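Local coordinates for protein gamma-glutamyl phosphate reductase (PDB 1VLU) that catalyses the NADPH-dependent reduction of L-gamma-glutamyl phosphate to L-glutamate gamma-semialdehyde and phosphate, the second step from glutamate towards proline, at residues Val127-Ile133 against Ile211-Arg217; Lys227-Lys231 against Thr363-Arg367. All blocks are in the same frame, centred on the assembly; numbering follows the deposited sequence.

In the fold
Contact 1 pairs two parallel strands in the mixed sheet that, by analogy with other aldehyde dehydrogenase-like enzymes, belongs to the coenzyme-binding domain. Contact 2 bridges from that domain to the second, all-parallel sheet, reaching the loop just ahead of strand 369-373. Their centres are 16 Å apart, and the nearest atoms stay about 5 Å from each other, so the two do not touch. The chain links them instead: strand 213-217 runs into helix 220-228, whose L222 and I226 pack on contact 1 and whose final residues enter contact 2. No coenzyme or substrate is present in these coordinates to fix the distance to the active site.

Contact 1 of 2, residues Val127-Ile133 against Ile211-Arg217; sequences VGVLLVI and IDLVVPR
Build 129-133 and 213-217 as neighbouring parallel strands in extended conformation, axes 4.6 Å apart at closest approach and crossing at -23°. L130 stands beside L213, L131 beside V214, V132 beside V215 and I133 beside P216, with CA-CA distances of 4.6 to 5.0 Å.

Backbone hydrogen bonds run from L131 N to L213 O (2.9 Å), V215 N to L131 O (2.7 Å), I133 N to V215 O (3.1 Å) and R217 N to I133 O (2.8 Å). CA-H...O contacts fill in between, such as V214 CA to L131 O at 3.2 Å.

The start is irregular. D212 takes helical angles (-98/-24), and V129 O accepts from both D212 N (3.0 Å) and L213 N (3.3 Å). The D212 side chain, chi1 m, turns back so that OD2 receives V129 N at 3.0 Å. G128, at phi/psi 140/-96, must be glycine: a CB would lie 1.9 Å from D212 OD2 and jam against V127 O.

Apolar contacts divide between the faces. L130 and V132 share one with L213 and V215, V132 CG2 lying 4.1 Å from V215 CB; helix 139-151 packs there against L130 and V132. L131, I133, V214 and P216 share the other, I133 CD1 meeting V214 CG1 at 4.0 Å, and helix 220-228 packs against I133, V214 and P216. With strand 154-158 bonded along the far edge of 127-133, this is the helix-flanked parallel core of the Rossmann-like domain that binds coenzyme in aldehyde dehydrogenase relatives.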
loop_
_atom_site.group_PDB
_atom_site.type_symbol
_atom_site.label_atom_id
_atom_site.label_comp_id
_atom_site.label_asym_id
_atom_site.label_seq_id
_atom_site.Cartn_x
_atom_site.Cartn_y
_atom_site.Cartn_z
ATOM N N VAL A 127 -4.920 14.492 -6.102
ATOM C CA VAL A 127 -4.657 13.127 -5.616
ATOM C C VAL A 127 -3.144 12.874 -5.536
ATOM O O VAL A 127 -2.668 12.287 -4.570
ATOM C CB VAL A 127 -5.351 12.067 -6.499
ATOM C CG1 VAL A 127 -4.496 10.822 -6.633
ATOM C CG2 VAL A 127 -6.684 11.709 -5.921
ATOM N N GLY A 128 -2.396 13.333 -6.547
ATOM C CA GLY A 128 -0.942 13.157 -6.610
ATOM C C GLY A 128 -0.409 12.825 -8.000
ATOM O O GLY A 128 -0.087 13.732 -8.808
ATOM N N VAL A 129 -0.223 11.524 -8.236
ATOM C CA VAL A 129 0.280 10.984 -9.489
ATOM C C VAL A 129 -0.711 9.932 -9.931
ATOM O O VAL A 129 -1.102 9.075 -9.134
ATOM C CB VAL A 129 1.698 10.350 -9.377
ATOM C CG1 VAL A 129 2.123 9.666 -10.729
ATOM C CG2 VAL A 129 2.728 11.389 -8.985
ATOM N N LEU A 130 -1.107 10.015 -11.201
ATOM C CA LEU A 130 -2.064 9.110 -11.825
ATOM C C LEU A 130 -1.344 8.237 -12.813
ATOM O O LEU A 130 -0.520 8.737 -13.592
ATOM C CB LEU A 130 -3.118 9.895 -12.617
ATOM C CG LEU A 130 -3.781 11.136 -12.000
ATOM C CD1 LEU A 130 -4.674 11.759 -13.039
ATOM C CD2 LEU A 130 -4.566 10.800 -10.758
ATOM N N LEU A 131 -1.667 6.943 -12.799
ATOM C CA LEU A 131 -1.254 6.036 -13.852
ATOM C C LEU A 131 -2.519 5.690 -14.605
ATOM O O LEU A 131 -3.487 5.206 -14.025
ATOM C CB LEU A 131 -0.564 4.786 -13.297
ATOM C CG LEU A 131 -0.183 3.613 -14.214
ATOM C CD1 LEU A 131 0.749 4.010 -15.389
ATOM C CD2 LEU A 131 0.484 2.558 -13.373
ATOM N N VAL A 132 -2.522 6.012 -15.893
ATOM C CA VAL A 132 -3.655 5.791 -16.740
ATOM C C VAL A 132 -3.271 4.734 -17.773
ATOM O O VAL A 132 -2.337 4.928 -18.542
ATOM C CB VAL A 132 -4.078 7.090 -17.444
ATOM C CG1 VAL A 132 -5.306 6.838 -18.353
ATOM C CG2 VAL A 132 -4.326 8.197 -16.412
ATOM N N ILE A 133 -3.997 3.619 -17.742
ATOM C CA ILE A 133 -3.807 2.486 -18.628
ATOM C C ILE A 133 -5.095 2.272 -19.418
ATOM O O ILE A 133 -6.163 1.969 -18.870
ATOM C CB ILE A 133 -3.414 1.186 -17.865
ATOM C CG1 ILE A 133 -2.201 1.430 -16.959
ATOM C CG2 ILE A 133 -3.116 0.032 -18.853
ATOM C CD1 ILE A 133 -2.139 0.486 -15.786
ATOM N N ILE A 211 3.033 6.437 -6.875
ATOM C CA ILE A 211 1.788 6.542 -7.639
ATOM C C ILE A 211 0.617 6.358 -6.724
ATOM O O ILE A 211 0.564 5.381 -5.969
ATOM C CB ILE A 211 1.722 5.552 -8.837
ATOM C CG1 ILE A 211 2.916 5.759 -9.773
ATOM C CG2 ILE A 211 0.380 5.679 -9.610
ATOM C CD1 ILE A 211 3.068 4.671 -10.869
ATOM N N ASP A 212 -0.315 7.311 -6.787
ATOM C CA ASP A 212 -1.460 7.370 -5.894
ATOM C C ASP A 212 -2.762 6.791 -6.433
ATOM O O ASP A 212 -3.638 6.431 -5.651
ATOM C CB ASP A 212 -1.683 8.828 -5.444
ATOM C CG ASP A 212 -0.414 9.459 -4.891
ATOM O OD1 ASP A 212 -0.042 9.100 -3.745
ATOM O OD2 ASP A 212 0.236 10.273 -5.603
ATOM N N LEU A 213 -2.924 6.724 -7.749
ATOM C CA LEU A 213 -4.171 6.238 -8.316
ATOM C C LEU A 213 -3.945 5.672 -9.686
ATOM O O LEU A 213 -3.224 6.263 -10.476
ATOM C CB LEU A 213 -5.199 7.372 -8.414
ATOM C CG LEU A 213 -6.666 7.034 -8.703
ATOM C CD1 LEU A 213 -7.285 6.175 -7.594
ATOM C CD2 LEU A 213 -7.485 8.314 -8.867
ATOM N N VAL A 214 -4.585 4.542 -9.971
ATOM C CA VAL A 214 -4.611 3.979 -11.300
ATOM C C VAL A 214 -5.953 4.253 -11.909
ATOM O O VAL A 214 -6.982 3.967 -11.290
ATOM C CB VAL A 214 -4.438 2.438 -11.324
ATOM C CG1 VAL A 214 -4.322 1.968 -12.765
ATOM C CG2 VAL A 214 -3.236 2.015 -10.536
ATOM N N VAL A 215 -5.950 4.786 -13.130
ATOM C CA VAL A 215 -7.195 5.030 -13.853
ATOM C C VAL A 215 -7.251 4.075 -15.055
ATOM O O VAL A 215 -6.505 4.240 -16.021
ATOM C CB VAL A 215 -7.320 6.515 -14.254
ATOM C CG1 VAL A 215 -8.631 6.772 -14.908
ATOM C CG2 VAL A 215 -7.143 7.424 -13.017
ATOM N N PRO A 216 -8.068 3.008 -14.962
ATOM C CA PRO A 216 -8.171 2.102 -16.109
ATOM C C PRO A 216 -9.223 2.562 -17.110
ATOM O O PRO A 216 -10.333 2.908 -16.726
ATOM C CB PRO A 216 -8.564 0.770 -15.465
ATOM C CG PRO A 216 -9.370 1.177 -14.254
ATOM C CD PRO A 216 -8.881 2.548 -13.819
ATOM N N ARG A 217 -8.854 2.589 -18.386
ATOM C CA ARG A 217 -9.785 2.955 -19.450
ATOM C C ARG A 217 -9.825 1.842 -20.522
ATOM O O ARG A 217 -9.198 1.945 -21.579
ATOM C CB ARG A 217 -9.413 4.320 -20.049
ATOM C CG ARG A 217 -9.455 5.510 -19.093
ATOM C CD ARG A 217 -10.876 6.016 -18.819
ATOM N NE ARG A 217 -11.565 6.422 -20.039
ATOM C CZ ARG A 217 -12.544 5.731 -20.636
ATOM N NH1 ARG A 217 -12.982 4.580 -20.125
ATOM N NH2 ARG A 217 -13.093 6.197 -21.751
#

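Contact 2 of 2, residues Lys227-Lys231 against Thr363-Arg367; sequences KDTTK and THSSR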
loop_
_atom_site.group_PDB
_atom_site.type_symbol
_atom_site.label_atom_id
_atom_site.label_comp_id
_atom_site.label_asym_id
_atom_site.label_seq_id
_atom_site.Cartn_x
_atom_site.Cartn_y
_atom_site.Cartn_z
ATOM N N LYS A 227 -6.015 -4.942 -11.056
ATOM C CA LYS A 227 -6.306 -5.227 -9.656
ATOM C C LYS A 227 -5.402 -6.294 -9.043
ATOM O O LYS A 227 -4.956 -6.145 -7.914
ATOM C CB LYS A 227 -7.782 -5.590 -9.474
ATOM C CG LYS A 227 -8.564 -4.554 -8.704
ATOM C CD LYS A 227 -8.131 -4.627 -7.243
ATOM C CE LYS A 227 -8.608 -3.475 -6.419
ATOM N NZ LYS A 227 -7.804 -3.480 -5.172
ATOM N N ASP A 228 -5.096 -7.350 -9.793
ATOM C CA ASP A 228 -4.259 -8.431 -9.272
ATOM C C ASP A 228 -2.751 -8.159 -9.288
ATOM O O ASP A 228 -1.970 -8.920 -8.705
ATOM C CB ASP A 228 -4.574 -9.756 -9.975
ATOM C CG ASP A 228 -5.713 -10.519 -9.311
ATOM O OD1 ASP A 228 -6.298 -10.016 -8.323
ATOM O OD2 ASP A 228 -6.021 -11.631 -9.779
ATOM N N THR A 229 -2.341 -7.069 -9.921
ATOM C CA THR A 229 -0.917 -6.784 -10.061
ATOM C C THR A 229 -0.498 -5.487 -9.389
ATOM O O THR A 229 0.574 -4.942 -9.694
ATOM C CB THR A 229 -0.499 -6.723 -11.542
ATOM O OG1 THR A 229 -1.307 -7.618 -12.307
ATOM C CG2 THR A 229 0.973 -7.118 -11.703
ATOM N N THR A 230 -1.330 -4.977 -8.491
ATOM C CA THR A 230 -1.039 -3.670 -7.914
ATOM C C THR A 230 -1.568 -3.483 -6.516
ATOM O O THR A 230 -2.595 -4.048 -6.161
ATOM C CB THR A 230 -1.537 -2.488 -8.819
ATOM O OG1 THR A 230 -0.785 -1.317 -8.499
ATOM C CG2 THR A 230 -3.021 -2.196 -8.614
ATOM N N LYS A 231 -0.859 -2.661 -5.740
ATOM C CA LYS A 231 -1.342 -2.185 -4.434
ATOM C C LYS A 231 -1.810 -0.719 -4.462
ATOM O O LYS A 231 -2.377 -0.241 -3.490
ATOM C CB LYS A 231 -0.250 -2.348 -3.376
ATOM C CG LYS A 231 0.131 -3.792 -3.101
ATOM C CD LYS A 231 -0.920 -4.477 -2.239
ATOM C CE LYS A 231 -0.969 -3.881 -0.850
ATOM N NZ LYS A 231 -1.936 -4.649 -0.025
ATOM N N THR A 363 -4.334 -15.953 -5.160
ATOM C CA THR A 363 -3.587 -15.161 -6.151
ATOM C C THR A 363 -4.174 -13.754 -6.324
ATOM O O THR A 363 -3.590 -12.915 -7.020
ATOM C CB THR A 363 -3.546 -15.830 -7.532
ATOM O OG1 THR A 363 -4.868 -15.896 -8.065
ATOM C CG2 THR A 363 -2.948 -17.236 -7.467
ATOM N N HIS A 364 -5.323 -13.497 -5.699
ATOM C CA HIS A 364 -5.951 -12.184 -5.779
ATOM C C HIS A 364 -5.422 -11.212 -4.740
ATOM O O HIS A 364 -5.271 -11.550 -3.561
ATOM C CB HIS A 364 -7.475 -12.279 -5.722
ATOM C CG HIS A 364 -8.052 -13.122 -6.808
ATOM N ND1 HIS A 364 -7.841 -12.855 -8.144
ATOM C CD2 HIS A 364 -8.798 -14.250 -6.763
ATOM C CE1 HIS A 364 -8.440 -13.777 -8.876
ATOM N NE2 HIS A 364 -9.024 -14.637 -8.061
ATOM N N SER A 365 -5.134 -10.004 -5.218
ATOM C CA SER A 365 -4.766 -8.869 -4.394
ATOM C C SER A 365 -5.889 -8.617 -3.401
ATOM O O SER A 365 -7.075 -8.626 -3.773
ATOM C CB SER A 365 -4.569 -7.641 -5.276
ATOM O OG SER A 365 -3.324 -7.021 -5.014
ATOM N N SER A 366 -5.503 -8.374 -2.148
ATOM C CA SER A 366 -6.427 -8.428 -1.008
ATOM C C SER A 366 -7.520 -7.351 -0.982
ATOM O O SER A 366 -7.556 -6.443 -1.827
ATOM C CB SER A 366 -5.653 -8.473 0.323
ATOM O OG SER A 366 -5.151 -7.193 0.683
ATOM N N ARG A 367 -8.382 -7.471 0.028
ATOM C CA ARG A 367 -9.688 -6.806 0.120
ATOM C C ARG A 367 -10.692 -7.523 -0.785
ATOM O O ARG A 367 -11.267 -6.926 -1.699
ATOM C CB ARG A 367 -9.618 -5.301 -0.184
HETATM O O HOH W 1 -8.201 -9.004 -6.673
#
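One carboxylate, that of D228, gathers nearly all the polar links here. H364 presents the edge of its ring, and ND1 donates to OD2 of D228 at 2.7 Å, with a second, weak bond from ND1 to OD1 at 3.2 Å. This is a His-carboxylate hydrogen bond. OD1 also takes a weak bond from the backbone, S365 N at 3.3 Å, and a water that donates to D228 OD1 at 2.7 Å and to S365 O at 3.1 Å. The acid thus grips a side chain and the main chain of 363-367 together, directly and through solvent.

S365 is the residue that faces 227-231 squarely. Its CA comes within 4.9 Å of the D228 CA, and its CB presses on the backbone, 3.1 Å from K227 O. Its OG donates a weak hydrogen bond to T230 O at 3.3 Å. Further along, K231 NZ lies 4.2 Å from S366 OG, a distance that makes this mere proximity; K231 also packs on D208 of its own chain and on D208 of the second subunit.

I241 touches the side chains of both D228 and H364, and R367 is backbone-bonded to G240. The contact therefore joins the chain leaving helix 220-228, beside the mixed sheet, to the loop between helix 354-361 and strand 369-373 of the parallel sheet, next to the approach to strand 242-246.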